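Local coordinates for protein arginyl-tRNA synthetase, putative (Plasmodium falciparum, PDB 5JLD) that probably attaches L-arginine to tRNA(Arg) at the expense of ATP, as a class I aminoacyl-tRNA synthetase, at residues E540-L545 with S576-C581; Y478-Y483 with L585-I590; P141-E146 with S254-F259; D260-I265 with V399-L404; F82-S87 with T94-K99. All coordinates share one frame; numbering follows the deposited sequence.

Interaction 1. Residues E540-L545 with S576-C581; sequences EYMYDL and SLLKLC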
# COMPACT_ATOMS: atom_id res chain seq x y z
N GLU A 540 1.62 1.69 -11.38
CA GLU A 540 1.24 1.45 -12.76
C GLU A 540 0.27 2.55 -13.23
O GLU A 540 0.50 3.21 -14.25
CB GLU A 540 0.55 0.10 -12.88
CG GLU A 540 1.33 -1.06 -13.38
CD GLU A 540 0.37 -2.16 -13.82
OE1 GLU A 540 -0.65 -1.82 -14.46
OE2 GLU A 540 0.63 -3.35 -13.51
N TYR A 541 -0.79 2.74 -12.44
CA TYR A 541 -1.84 3.68 -12.79
C TYR A 541 -1.19 5.02 -13.04
O TYR A 541 -1.47 5.71 -14.05
CB TYR A 541 -2.88 3.78 -11.67
CG TYR A 541 -3.88 4.88 -11.89
CD1 TYR A 541 -5.02 4.67 -12.66
CD2 TYR A 541 -3.69 6.15 -11.33
CE1 TYR A 541 -5.95 5.67 -12.86
CE2 TYR A 541 -4.61 7.16 -11.54
CZ TYR A 541 -5.74 6.91 -12.31
OH TYR A 541 -6.68 7.90 -12.52
N MET A 542 -0.25 5.32 -12.16
CA MET A 542 0.33 6.64 -12.14
C MET A 542 1.15 6.79 -13.39
O MET A 542 1.06 7.80 -14.08
CB MET A 542 1.18 6.87 -10.88
CG MET A 542 1.69 8.29 -10.79
SD MET A 542 2.70 8.59 -9.33
CE MET A 542 4.00 7.39 -9.59
N TYR A 543 1.92 5.74 -13.68
CA TYR A 543 2.75 5.73 -14.87
C TYR A 543 1.83 5.93 -16.07
O TYR A 543 2.11 6.76 -16.95
CB TYR A 543 3.54 4.41 -14.98
CG TYR A 543 4.48 4.37 -16.17
CD1 TYR A 543 5.71 5.02 -16.12
CD2 TYR A 543 4.14 3.68 -17.32
CE1 TYR A 543 6.57 4.99 -17.20
CE2 TYR A 543 5.01 3.64 -18.42
CZ TYR A 543 6.22 4.30 -18.35
OH TYR A 543 7.09 4.27 -19.41
N ASP A 544 0.70 5.22 -16.07
CA ASP A 544 -0.11 5.27 -17.28
C ASP A 544 -0.64 6.68 -17.37
O ASP A 544 -0.68 7.25 -18.48
CB ASP A 544 -1.21 4.22 -17.27
CG ASP A 544 -0.64 2.79 -17.32
OD1 ASP A 544 0.57 2.64 -17.64
OD2 ASP A 544 -1.39 1.83 -17.04
N LEU A 545 -0.92 7.30 -16.22
CA LEU A 545 -1.46 8.64 -16.24
C LEU A 545 -0.49 9.54 -17.00
O LEU A 545 -0.88 10.31 -17.90
CB LEU A 545 -1.71 9.17 -14.84
CG LEU A 545 -2.15 10.63 -14.76
CD1 LEU A 545 -3.43 10.84 -15.56
CD2 LEU A 545 -2.34 11.04 -13.30
N SER A 576 -3.18 17.81 -10.40
CA SER A 576 -3.71 17.40 -9.10
C SER A 576 -3.60 15.88 -8.87
O SER A 576 -3.13 15.42 -7.81
CB SER A 576 -5.17 17.83 -8.95
OG SER A 576 -5.28 19.21 -8.70
N LEU A 577 -4.04 15.11 -9.86
CA LEU A 577 -4.09 13.67 -9.72
C LEU A 577 -2.68 13.07 -9.62
O LEU A 577 -2.43 12.15 -8.83
CB LEU A 577 -4.86 13.04 -10.89
CG LEU A 577 -5.12 11.53 -10.85
CD1 LEU A 577 -5.79 11.13 -9.51
CD2 LEU A 577 -5.98 11.11 -12.06
N LEU A 578 -1.77 13.58 -10.43
CA LEU A 578 -0.39 13.11 -10.42
C LEU A 578 0.25 13.37 -9.05
O LEU A 578 0.89 12.49 -8.48
CB LEU A 578 0.41 13.78 -11.51
CG LEU A 578 1.78 13.20 -11.81
CD1 LEU A 578 1.72 11.68 -11.80
CD2 LEU A 578 2.27 13.71 -13.18
N LYS A 579 0.07 14.59 -8.55
CA LYS A 579 0.54 14.99 -7.22
C LYS A 579 0.04 14.01 -6.16
O LYS A 579 0.84 13.42 -5.41
CB LYS A 579 0.09 16.41 -6.89
CG LYS A 579 0.52 16.93 -5.52
CD LYS A 579 -0.23 18.22 -5.21
CE LYS A 579 -0.04 18.66 -3.76
NZ LYS A 579 1.21 19.45 -3.61
N LEU A 580 -1.28 13.83 -6.13
CA LEU A 580 -1.91 12.92 -5.16
C LEU A 580 -1.33 11.50 -5.27
O LEU A 580 -0.96 10.91 -4.25
CB LEU A 580 -3.43 12.90 -5.35
CG LEU A 580 -4.21 11.93 -4.48
CD1 LEU A 580 -3.88 12.17 -3.01
CD2 LEU A 580 -5.70 12.11 -4.70
N CYS A 581 -1.22 10.98 -6.48
CA CYS A 581 -0.67 9.64 -6.71
C CYS A 581 0.75 9.52 -6.17
O CYS A 581 1.12 8.50 -5.58
CB CYS A 581 -0.66 9.28 -8.20
SG CYS A 581 -2.26 8.80 -8.94
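CG stands anti to the backbone N in Tyr541 (chi1 171°), Met542 (chi1 -175°) and Leu545, and likewise in Leu577 and Leu578 of the opposing helix, so these side chains reach into the gap between the two nearly antiparallel axes (151°), which approach to 10.2 Å. Cys581 differs: its SG lies beside its own backbone N and meets the rim of the Tyr541 ring in plane, 3.8 Å from CD2, a sulfur-aromatic contact at the edge. Cysteine is small enough for this site, where the helix backbones come closest. Its CB also touches Met542, at 3.6 Å from SD. The thioether chain of Met542 runs straight as far as SD and bends only at chi3; its CG is crossed at about a right angle by Leu578, whose CD1 lies 3.5 Å away. Leu545 and Leu577 meet obliquely, branch against branch, Leu545 CD2 lying 3.7 Å from Leu577 CG. Tyrosine suits its place because the ring packs among apolar side chains while the buried OH hydrogen-bonds His518 O. This is antiparallel helix packing within the all-helical DALR anticodon-binding domain. Helices 510-520 and 522-532 close over the Tyr541 and Leu577 side, and helix 476-492 covers Met542 and Leu578.

Interaction 2. Residues Y478-Y483 with L585-I590; sequences YIIYGY and LGMKPI
The Tyr483 ring and the Pro589 ring cross obliquely, with one face of the tyrosine presented to the proline. Pro589 CB sits 3.9 Å from the centroid of the Tyr483 ring, 28° off its normal, a CH-pi contact displaced toward the CE2 side, where Tyr483 CE2 and Pro589 CB are 3.5 Å apart. The same ring uses its edge as well: the carbonyl O of Ile590 lies in its plane, 3.4 Å from Tyr483 CD2, where the slightly positive ring hydrogens would favour an oxygen. CG anti to the backbone N (chi1 -178°) swings the tyrosine out to meet both. Along the helix toward its N-terminal end, Met587 bends at chi3 (56°) and sets its terminal methyl into the notch between two isoleucines, Met587 CE being 4.0 Å from both Ile479 CB and Ile480 CG1. A flexible, unbranched side chain can bend to place its methyl there. Ile480 also turns its CG2 to Ile590, 4.0 Å from CG1 of that residue. Gly586, with positive phi, ends helix 564-584 in a Schellman motif and releases the chain into the extended run that follows. Helix 476-492 backed by this C-terminal tail belongs to the all-helical DALR anticodon-binding domain of arginyl-tRNA synthetases.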
# COMPACT_ATOMS: atom_id res chain seq x y z
N TYR A 478 11.67 9.97 -13.51
CA TYR A 478 10.84 10.22 -14.68
C TYR A 478 9.50 10.83 -14.27
O TYR A 478 9.07 11.85 -14.82
CB TYR A 478 10.63 8.93 -15.46
CG TYR A 478 9.44 8.94 -16.39
CD1 TYR A 478 9.54 9.51 -17.66
CD2 TYR A 478 8.24 8.36 -16.02
CE1 TYR A 478 8.45 9.51 -18.53
CE2 TYR A 478 7.16 8.36 -16.86
CZ TYR A 478 7.26 8.93 -18.12
OH TYR A 478 6.17 8.92 -18.95
N ILE A 479 8.85 10.20 -13.30
CA ILE A 479 7.53 10.64 -12.85
C ILE A 479 7.63 12.08 -12.36
O ILE A 479 6.80 12.95 -12.69
CB ILE A 479 6.99 9.74 -11.73
CG1 ILE A 479 6.98 8.27 -12.17
CG2 ILE A 479 5.59 10.22 -11.30
CD1 ILE A 479 5.87 7.90 -13.13
N ILE A 480 8.68 12.33 -11.59
CA ILE A 480 8.90 13.64 -11.01
C ILE A 480 9.07 14.69 -12.09
O ILE A 480 8.46 15.77 -12.03
CB ILE A 480 10.11 13.60 -10.05
CG1 ILE A 480 9.73 12.78 -8.81
CG2 ILE A 480 10.53 15.00 -9.63
CD1 ILE A 480 10.90 12.48 -7.93
N TYR A 481 9.87 14.38 -13.11
CA TYR A 481 10.09 15.37 -14.16
C TYR A 481 8.83 15.59 -14.99
O TYR A 481 8.59 16.70 -15.46
CB TYR A 481 11.27 14.97 -15.04
CG TYR A 481 12.55 15.52 -14.47
CD1 TYR A 481 13.21 14.86 -13.44
CD2 TYR A 481 13.07 16.74 -14.90
CE1 TYR A 481 14.36 15.37 -12.88
CE2 TYR A 481 14.23 17.26 -14.36
CZ TYR A 481 14.87 16.57 -13.34
OH TYR A 481 16.03 17.06 -12.78
N GLY A 482 8.01 14.55 -15.13
CA GLY A 482 6.72 14.70 -15.78
C GLY A 482 5.89 15.72 -15.03
O GLY A 482 5.30 16.65 -15.62
N TYR A 483 5.86 15.55 -13.71
CA TYR A 483 5.11 16.46 -12.86
C TYR A 483 5.59 17.92 -12.99
O TYR A 483 4.77 18.86 -13.15
CB TYR A 483 5.20 16.02 -11.40
CG TYR A 483 4.40 16.93 -10.51
CD1 TYR A 483 3.00 16.83 -10.46
CD2 TYR A 483 5.02 17.89 -9.73
CE1 TYR A 483 2.26 17.66 -9.64
CE2 TYR A 483 4.29 18.73 -8.92
CZ TYR A 483 2.91 18.62 -8.87
OH TYR A 483 2.19 19.46 -8.06
N LEU A 585 2.21 7.28 -2.76
CA LEU A 585 3.30 6.31 -2.90
C LEU A 585 4.51 6.73 -2.08
O LEU A 585 5.55 6.07 -2.11
CB LEU A 585 3.67 6.14 -4.38
CG LEU A 585 2.62 5.42 -5.24
CD1 LEU A 585 2.93 5.61 -6.70
CD2 LEU A 585 2.57 3.93 -4.91
N GLY A 586 4.39 7.85 -1.37
CA GLY A 586 5.45 8.37 -0.53
C GLY A 586 6.45 9.26 -1.25
O GLY A 586 7.52 9.56 -0.71
N MET A 587 6.12 9.68 -2.47
CA MET A 587 7.03 10.54 -3.22
C MET A 587 6.73 12.01 -2.93
O MET A 587 5.64 12.36 -2.50
CB MET A 587 6.94 10.24 -4.73
CG MET A 587 7.18 8.77 -5.11
SD MET A 587 6.71 8.31 -6.80
CE MET A 587 7.64 9.48 -7.78
N LYS A 588 7.71 12.88 -3.13
CA LYS A 588 7.49 14.32 -2.97
C LYS A 588 7.54 15.05 -4.30
O LYS A 588 8.61 15.16 -4.91
CB LYS A 588 8.52 14.93 -2.03
CG LYS A 588 8.43 14.44 -0.59
CD LYS A 588 9.66 14.90 0.18
CE LYS A 588 9.43 14.83 1.68
NZ LYS A 588 10.64 15.31 2.40
N PRO A 589 6.39 15.55 -4.76
CA PRO A 589 6.38 16.34 -5.99
C PRO A 589 7.26 17.58 -5.87
O PRO A 589 7.22 18.25 -4.84
CB PRO A 589 4.90 16.71 -6.16
CG PRO A 589 4.15 15.60 -5.46
CD PRO A 589 5.03 15.27 -4.26
N ILE A 590 8.06 17.82 -6.90
CA ILE A 590 8.84 19.04 -7.05
C ILE A 590 8.26 19.82 -8.23
O ILE A 590 8.11 19.28 -9.33
CB ILE A 590 10.34 18.75 -7.33
CG1 ILE A 590 10.82 17.54 -6.51
CG2 ILE A 590 11.19 20.00 -7.08
CD1 ILE A 590 11.24 17.86 -5.11

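Interaction 3. Residues P141-E146 with S254-F259; sequences PNIAKE and SSKKEF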
# COMPACT_ATOMS: atom_id res chain seq x y z
N PRO A 141 11.82 -3.36 12.92
CA PRO A 141 13.23 -3.62 13.18
C PRO A 141 13.43 -4.32 14.53
O PRO A 141 12.48 -4.41 15.33
CB PRO A 141 13.85 -2.22 13.20
CG PRO A 141 12.74 -1.36 13.71
CD PRO A 141 11.47 -1.95 13.11
N ASN A 142 14.65 -4.80 14.76
CA ASN A 142 15.05 -5.39 16.04
C ASN A 142 16.08 -4.53 16.73
O ASN A 142 17.08 -4.14 16.11
CB ASN A 142 15.62 -6.80 15.84
CG ASN A 142 14.60 -7.77 15.28
OD1 ASN A 142 13.46 -7.81 15.74
ND2 ASN A 142 15.01 -8.55 14.29
N ILE A 143 15.85 -4.23 18.01
CA ILE A 143 16.80 -3.50 18.85
C ILE A 143 18.17 -4.18 18.80
O ILE A 143 18.26 -5.41 18.78
CB ILE A 143 16.32 -3.41 20.33
CG1 ILE A 143 14.91 -2.80 20.41
CG2 ILE A 143 17.33 -2.65 21.21
CD1 ILE A 143 14.78 -1.33 19.93
N ALA A 144 19.22 -3.37 18.76
CA ALA A 144 20.60 -3.84 18.79
C ALA A 144 20.95 -4.67 17.56
O ALA A 144 21.89 -5.46 17.59
CB ALA A 144 20.88 -4.63 20.07
N LYS A 145 20.19 -4.49 16.49
CA LYS A 145 20.50 -5.10 15.21
C LYS A 145 20.34 -4.11 14.08
O LYS A 145 19.55 -3.17 14.17
CB LYS A 145 19.62 -6.31 14.93
CG LYS A 145 19.89 -7.49 15.81
CD LYS A 145 19.15 -8.69 15.28
CE LYS A 145 19.60 -9.94 16.01
NZ LYS A 145 18.89 -11.15 15.51
N GLU A 146 21.08 -4.32 13.00
CA GLU A 146 20.99 -3.37 11.91
C GLU A 146 19.66 -3.58 11.20
O GLU A 146 19.19 -4.71 11.02
CB GLU A 146 22.16 -3.51 10.94
CG GLU A 146 23.34 -2.62 11.29
CD GLU A 146 22.96 -1.20 11.64
OE1 GLU A 146 21.98 -0.66 11.06
OE2 GLU A 146 23.60 -0.63 12.57
N SER A 254 18.56 3.98 22.60
CA SER A 254 19.62 4.20 21.60
C SER A 254 19.27 3.68 20.20
O SER A 254 19.35 4.42 19.17
CB SER A 254 20.92 3.55 22.08
OG SER A 254 21.71 3.11 20.99
N SER A 255 18.87 2.41 20.14
CA SER A 255 18.49 1.80 18.85
C SER A 255 17.34 2.56 18.20
O SER A 255 17.33 2.80 16.99
CB SER A 255 18.11 0.33 19.02
OG SER A 255 19.26 -0.49 18.95
N LYS A 256 16.36 2.95 19.01
CA LYS A 256 15.23 3.69 18.47
C LYS A 256 15.66 5.05 17.92
O LYS A 256 15.11 5.51 16.92
CB LYS A 256 14.15 3.86 19.54
CG LYS A 256 13.39 2.56 19.81
CD LYS A 256 12.39 2.74 20.95
CE LYS A 256 11.65 1.43 21.23
NZ LYS A 256 10.58 1.64 22.22
N LYS A 257 16.65 5.70 18.53
CA LYS A 257 17.12 6.95 17.92
C LYS A 257 17.72 6.65 16.54
O LYS A 257 17.46 7.39 15.54
CB LYS A 257 18.14 7.67 18.80
N GLU A 258 18.49 5.56 16.48
CA GLU A 258 19.10 5.20 15.19
C GLU A 258 18.03 4.92 14.11
O GLU A 258 18.11 5.43 12.98
CB GLU A 258 20.01 3.98 15.35
CG GLU A 258 21.25 4.02 14.47
CD GLU A 258 22.22 5.12 14.88
OE1 GLU A 258 22.48 5.26 16.10
OE2 GLU A 258 22.71 5.85 14.00
N PHE A 259 17.02 4.14 14.46
CA PHE A 259 15.93 3.83 13.56
C PHE A 259 15.20 5.11 13.13
O PHE A 259 14.81 5.27 11.96
CB PHE A 259 14.94 2.85 14.22
CG PHE A 259 15.55 1.51 14.63
CD1 PHE A 259 16.75 1.07 14.07
CD2 PHE A 259 14.93 0.71 15.58
CE1 PHE A 259 17.31 -0.15 14.45
CE2 PHE A 259 15.48 -0.52 15.96
CZ PHE A 259 16.67 -0.95 15.39
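Pro141, in the loop after strand 133-137, lays its ring on one face of Phe259: Pro141 CB stands 3.8 Å from the ring centroid of Phe259, 19° off the normal, a CH-pi contact, and Pro141 CG comes to 3.5 Å of Phe259 CD2. A proline offers polarised C-H groups on a compact, rigid ring, which suits an aromatic face. The opposite face of that ring carries Ser255 O, one turn back on its own helix. The CB of Asn142 points away from the helix, but its carbonyl O approaches Phe259 CZ at the ring edge, at 3.3 Å, and also accepts the 3.2 Å hydrogen bond from Lys145 N that closes a type II beta turn. Ile143 follows with CG1 beside its backbone N (chi1 -54°), so that both branches come against Ser255 from one side: Ile143 CG2 and Ile143 CD1 each lie 3.8 Å from Ser255 CB. CD1 reaches on toward Phe259 and the aliphatic part of Lys256. At Ala144, which takes the positive phi of the turn (64°), the backbone N donates a nearly straight hydrogen bond of 2.9 Å to Ser255 OG. Serine is short enough to satisfy this buried N-H from a helix surface. Lys145 contributes its carbonyl O, in plane at the Phe259 edge near CE1. The loop links strand 133-137 of the parallel sheet to helix 149-167, running into the HVGH form of the class I HIGH signature, with helix 242-265 on one side and helix 185-194 against Ile143 and Ala144.

Interaction 4. Residues D260-I265 with V399-L404; sequences DKLYNI and VKLINL
The last turns of helix 242-265 face the first turn of helix 401-420, the backbones coming closest at Leu262 and Ile402, whose CA atoms are 6.3 Å apart. The side-chain contacts here are all between aliphatic groups. Leu262 has CG anti to its backbone N (chi1 176°), which carries its two methyls across the gap, and it crosses Leu401 obliquely, tip to tip: Leu262 CD2 lies 3.7 Å from Leu401 CD1. The other methyl, Leu262 CD1, is turned to the root of the same side chain, 4.2 Å from Leu401 CB. Leucine suits the spot because its two methyls can meet both tip and root of its partner.

Helix 401-420 begins at Leu401, with Lys400 at the N-cap position; the residues just before this segment are not modelled, and their sequence, KFKTRSG, probably corresponds to the mobile KMSKS loop of class I synthetases. The contact thus lies next to where that probable loop rejoins the ordered chain, on the helix whose preceding turns pack on the loop leading to the HIGH signature.

Ile402 is less buried than Leu401. Its CG1 branch runs out with CD1 in the extended position (chi2 -174°), and Ile402 CD1 settles 3.8 Å from Lys261 CB. Lys261 suits the rim: its CB serves as an apolar surface while the chain leads the amino group away. The second branch of Ile402 goes to the end of the helix, CG2 lying 4.2 Å from Ile265 CD1. Leu401 also touches Leu152 of helix 149-167, and Leu262 touches Met147.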
# COMPACT_ATOMS: atom_id res chain seq x y z
N ASP A 260 15.05 6.04 14.08
CA ASP A 260 14.28 7.25 13.83
C ASP A 260 14.97 8.16 12.83
O ASP A 260 14.29 8.82 12.03
CB ASP A 260 14.02 8.02 15.13
CG ASP A 260 12.96 7.36 16.01
OD1 ASP A 260 12.51 6.24 15.67
OD2 ASP A 260 12.60 7.93 17.06
N LYS A 261 16.30 8.21 12.86
CA LYS A 261 16.99 8.95 11.79
C LYS A 261 16.51 8.49 10.38
O LYS A 261 16.12 9.31 9.52
CB LYS A 261 18.50 8.79 11.91
CG LYS A 261 19.10 9.44 13.15
CD LYS A 261 20.46 8.85 13.49
CE LYS A 261 21.33 9.79 14.33
NZ LYS A 261 20.53 10.73 15.18
N LEU A 262 16.52 7.18 10.17
CA LEU A 262 16.06 6.61 8.91
C LEU A 262 14.59 6.97 8.64
O LEU A 262 14.24 7.46 7.55
CB LEU A 262 16.22 5.09 8.91
CG LEU A 262 15.67 4.41 7.66
CD1 LEU A 262 16.49 4.81 6.42
CD2 LEU A 262 15.62 2.90 7.82
N TYR A 263 13.74 6.72 9.63
CA TYR A 263 12.31 6.94 9.44
C TYR A 263 12.03 8.39 9.03
O TYR A 263 11.24 8.63 8.11
CB TYR A 263 11.51 6.59 10.70
CG TYR A 263 11.45 5.09 10.98
CD1 TYR A 263 11.15 4.17 9.96
CD2 TYR A 263 11.72 4.60 12.26
CE1 TYR A 263 11.11 2.80 10.23
CE2 TYR A 263 11.67 3.24 12.53
CZ TYR A 263 11.37 2.35 11.52
OH TYR A 263 11.35 1.01 11.82
N ASN A 264 12.69 9.36 9.65
CA ASN A 264 12.31 10.70 9.22
C ASN A 264 13.08 11.18 7.98
O ASN A 264 12.63 12.12 7.33
CB ASN A 264 12.41 11.71 10.37
CG ASN A 264 13.79 12.04 10.75
OD1 ASN A 264 14.57 12.53 9.93
ND2 ASN A 264 14.11 11.83 12.02
N ILE A 265 14.20 10.53 7.62
CA ILE A 265 14.75 10.73 6.27
C ILE A 265 13.72 10.27 5.20
O ILE A 265 13.58 10.87 4.13
CB ILE A 265 16.09 9.97 6.05
CG1 ILE A 265 17.22 10.62 6.84
CG2 ILE A 265 16.48 9.96 4.58
CD1 ILE A 265 18.60 10.08 6.48
N VAL A 399 25.97 -3.79 6.11
CA VAL A 399 25.48 -2.81 5.15
C VAL A 399 24.37 -1.91 5.74
O VAL A 399 23.30 -2.39 6.09
CB VAL A 399 24.96 -3.52 3.87
N LYS A 400 24.63 -0.60 5.80
CA LYS A 400 23.79 0.40 6.47
C LYS A 400 22.83 1.14 5.53
O LYS A 400 23.25 1.68 4.51
CB LYS A 400 24.70 1.42 7.17
N LEU A 401 21.55 1.21 5.90
CA LEU A 401 20.54 1.85 5.06
C LEU A 401 20.80 3.35 4.82
O LEU A 401 20.61 3.83 3.70
CB LEU A 401 19.15 1.65 5.67
CG LEU A 401 18.67 0.20 5.59
CD1 LEU A 401 17.26 0.11 6.13
CD2 LEU A 401 18.74 -0.31 4.16
N ILE A 402 21.25 4.07 5.85
CA ILE A 402 21.40 5.51 5.72
C ILE A 402 22.54 5.89 4.77
O ILE A 402 22.40 6.84 3.99
CB ILE A 402 21.62 6.18 7.10
CG1 ILE A 402 20.34 6.08 7.91
CG2 ILE A 402 22.03 7.64 6.94
CD1 ILE A 402 20.38 6.82 9.24
N ASN A 403 23.64 5.15 4.81
CA ASN A 403 24.70 5.37 3.84
C ASN A 403 24.31 4.91 2.44
O ASN A 403 24.75 5.49 1.45
CB ASN A 403 26.00 4.70 4.28
CG ASN A 403 26.75 5.53 5.31
OD1 ASN A 403 26.44 5.52 6.50
ND2 ASN A 403 27.76 6.27 4.84
N LEU A 404 23.47 3.88 2.34
CA LEU A 404 22.97 3.48 1.04
C LEU A 404 22.17 4.63 0.41
O LEU A 404 22.37 5.01 -0.76
CB LEU A 404 22.11 2.23 1.16
CG LEU A 404 21.64 1.73 -0.21
CD1 LEU A 404 22.85 1.42 -1.07
CD2 LEU A 404 20.74 0.52 -0.07

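Interaction 5. Residues F82-S87 with T94-K99; sequences FEEIKS and TVKLSK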
# COMPACT_ATOMS: atom_id res chain seq x y z
N PHE A 82 -23.24 4.80 -21.98
CA PHE A 82 -22.52 3.96 -22.92
C PHE A 82 -22.60 4.57 -24.31
O PHE A 82 -23.69 4.67 -24.88
CB PHE A 82 -23.09 2.54 -22.94
CG PHE A 82 -22.87 1.79 -21.67
CD1 PHE A 82 -21.82 2.12 -20.84
CD2 PHE A 82 -23.72 0.76 -21.32
CE1 PHE A 82 -21.61 1.42 -19.65
CE2 PHE A 82 -23.52 0.06 -20.13
CZ PHE A 82 -22.46 0.39 -19.30
N GLU A 83 -21.47 5.00 -24.85
CA GLU A 83 -21.44 5.50 -26.22
C GLU A 83 -21.58 4.33 -27.19
O GLU A 83 -22.13 4.46 -28.28
CB GLU A 83 -20.14 6.26 -26.50
CG GLU A 83 -19.82 6.46 -27.98
CD GLU A 83 -18.38 6.88 -28.18
OE1 GLU A 83 -18.04 8.02 -27.78
OE2 GLU A 83 -17.59 6.07 -28.71
N GLU A 84 -21.08 3.18 -26.76
CA GLU A 84 -21.11 1.99 -27.58
C GLU A 84 -21.11 0.75 -26.69
O GLU A 84 -20.49 0.73 -25.62
CB GLU A 84 -19.91 1.97 -28.53
CG GLU A 84 -19.48 0.61 -29.01
CD GLU A 84 -18.25 0.67 -29.88
OE1 GLU A 84 -17.99 1.76 -30.45
OE2 GLU A 84 -17.52 -0.34 -29.98
N ILE A 85 -21.84 -0.27 -27.12
CA ILE A 85 -21.85 -1.56 -26.47
C ILE A 85 -21.93 -2.62 -27.57
O ILE A 85 -22.81 -2.57 -28.44
CB ILE A 85 -23.01 -1.66 -25.46
CG1 ILE A 85 -23.15 -3.09 -24.94
CG2 ILE A 85 -24.31 -1.13 -26.10
CD1 ILE A 85 -23.92 -3.18 -23.64
N LYS A 86 -20.97 -3.55 -27.56
CA LYS A 86 -20.79 -4.50 -28.66
C LYS A 86 -20.44 -5.90 -28.18
O LYS A 86 -19.69 -6.08 -27.21
CB LYS A 86 -19.70 -4.01 -29.62
CG LYS A 86 -20.20 -2.96 -30.62
CD LYS A 86 -19.14 -2.48 -31.61
CE LYS A 86 -19.80 -2.01 -32.92
NZ LYS A 86 -18.83 -1.67 -34.00
N SER A 87 -21.00 -6.90 -28.86
CA SER A 87 -20.66 -8.28 -28.60
C SER A 87 -19.39 -8.63 -29.38
O SER A 87 -18.76 -7.77 -29.97
CB SER A 87 -21.81 -9.22 -28.98
OG SER A 87 -22.03 -9.21 -30.39
N THR A 94 -18.16 -5.51 -24.84
CA THR A 94 -17.35 -4.33 -24.55
C THR A 94 -18.21 -3.08 -24.58
O THR A 94 -19.19 -2.99 -25.33
CB THR A 94 -16.18 -4.15 -25.55
OG1 THR A 94 -16.70 -4.06 -26.87
CG2 THR A 94 -15.19 -5.33 -25.46
N VAL A 95 -17.84 -2.11 -23.75
CA VAL A 95 -18.53 -0.83 -23.71
C VAL A 95 -17.52 0.30 -23.71
O VAL A 95 -16.36 0.15 -23.24
CB VAL A 95 -19.44 -0.68 -22.47
CG1 VAL A 95 -20.56 -1.69 -22.50
CG2 VAL A 95 -18.61 -0.81 -21.16
N LYS A 96 -17.97 1.43 -24.26
CA LYS A 96 -17.25 2.69 -24.23
C LYS A 96 -18.11 3.70 -23.51
O LYS A 96 -19.30 3.81 -23.78
CB LYS A 96 -16.93 3.21 -25.64
CG LYS A 96 -15.87 2.46 -26.40
CD LYS A 96 -15.57 3.15 -27.74
CE LYS A 96 -14.59 2.36 -28.58
NZ LYS A 96 -14.44 2.91 -29.96
N LEU A 97 -17.50 4.45 -22.60
CA LEU A 97 -18.20 5.52 -21.93
C LEU A 97 -18.37 6.68 -22.91
O LEU A 97 -17.47 6.98 -23.68
CB LEU A 97 -17.44 5.97 -20.69
CG LEU A 97 -17.21 4.82 -19.72
CD1 LEU A 97 -16.26 5.24 -18.63
CD2 LEU A 97 -18.55 4.40 -19.14
N SER A 98 -19.53 7.32 -22.86
CA SER A 98 -19.77 8.50 -23.70
C SER A 98 -18.90 9.69 -23.29
O SER A 98 -18.43 9.79 -22.16
CB SER A 98 -21.24 8.91 -23.62
OG SER A 98 -21.52 9.43 -22.33
N LYS A 99 -18.69 10.56 -24.26
CA LYS A 99 -18.01 11.83 -24.09
C LYS A 99 -18.69 12.67 -22.99
O LYS A 99 -18.02 13.31 -22.16
CB LYS A 99 -18.00 12.56 -25.45
CG LYS A 99 -17.72 14.05 -25.45
CD LYS A 99 -17.91 14.62 -26.86
CE LYS A 99 -17.51 16.09 -26.92
NZ LYS A 99 -18.37 16.95 -26.05
O HOH W 1 -16.16 7.68 -26.16
O HOH W 2 -16.80 -1.18 -27.04
O HOH W 3 -16.91 -6.59 -28.32
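A beta hairpin, interrupted by a classic bulge, pairs strand 82-86 with strand 93-97. Glu83 and Glu84 both face Lys96: Glu83 N donates to Lys96 O at 2.7 Å, and Lys96 N to Glu84 O at 2.9 Å. Beyond the bulge, Lys86 and Thr94 exchange two regular backbone bonds. The extra residue turns the chain at Glu83, and Phe82 is on the side of Val95 and lays its ring over it, with Val95 CG1 4.0 Å from the ring centroid of Phe82 and almost on its normal. Ile85 lies alongside the same valine, Ile85 CG1 being 3.8 Å from Val95 CG1; beta-branched residues suit this extended backbone. Helix 10-25 packs on Phe82 and Val95. On the other face the extended chain of Lys96 runs alongside both glutamates, with a long salt bridge, Glu84 OE1 to Lys96 NZ, of 3.8 Å. A water bridges Glu84 OE2 and Thr94 OG1, and another, 2.5 Å from Glu83 OE1, also donates to Leu97 O. Ser98 N-caps the next helix through its OG, bonded to Tyr101 N. With 82-86 at its edge, this four-stranded antiparallel sheet packed on helices belongs to the N-terminal domain of arginyl-tRNA synthetases.

In the fold
The five contacts sample three domains. Interactions 1 and 2 share the DALR bundle, their centres about 9 Å apart and interaction 1 nested in sequence within interaction 2; they touch at several points, among them Met542 CE, 3.7 Å from Ile479 CG2. Interactions 3 and 4 use successive turns of helix 242-265, with centres about 11 Å apart, and meet where Pro141 CD packs 3.2 Å from Tyr263 OH. They flank the HIGH and probable KMSKS elements, which in class I synthetases handle ATP. Interactions 2 and 4, in the DALR and catalytic domains, come to about 6 Å at their nearest atoms without touching. Interaction 5, in the N-terminal domain, lies about 56 Å from interaction 3, centre to centre.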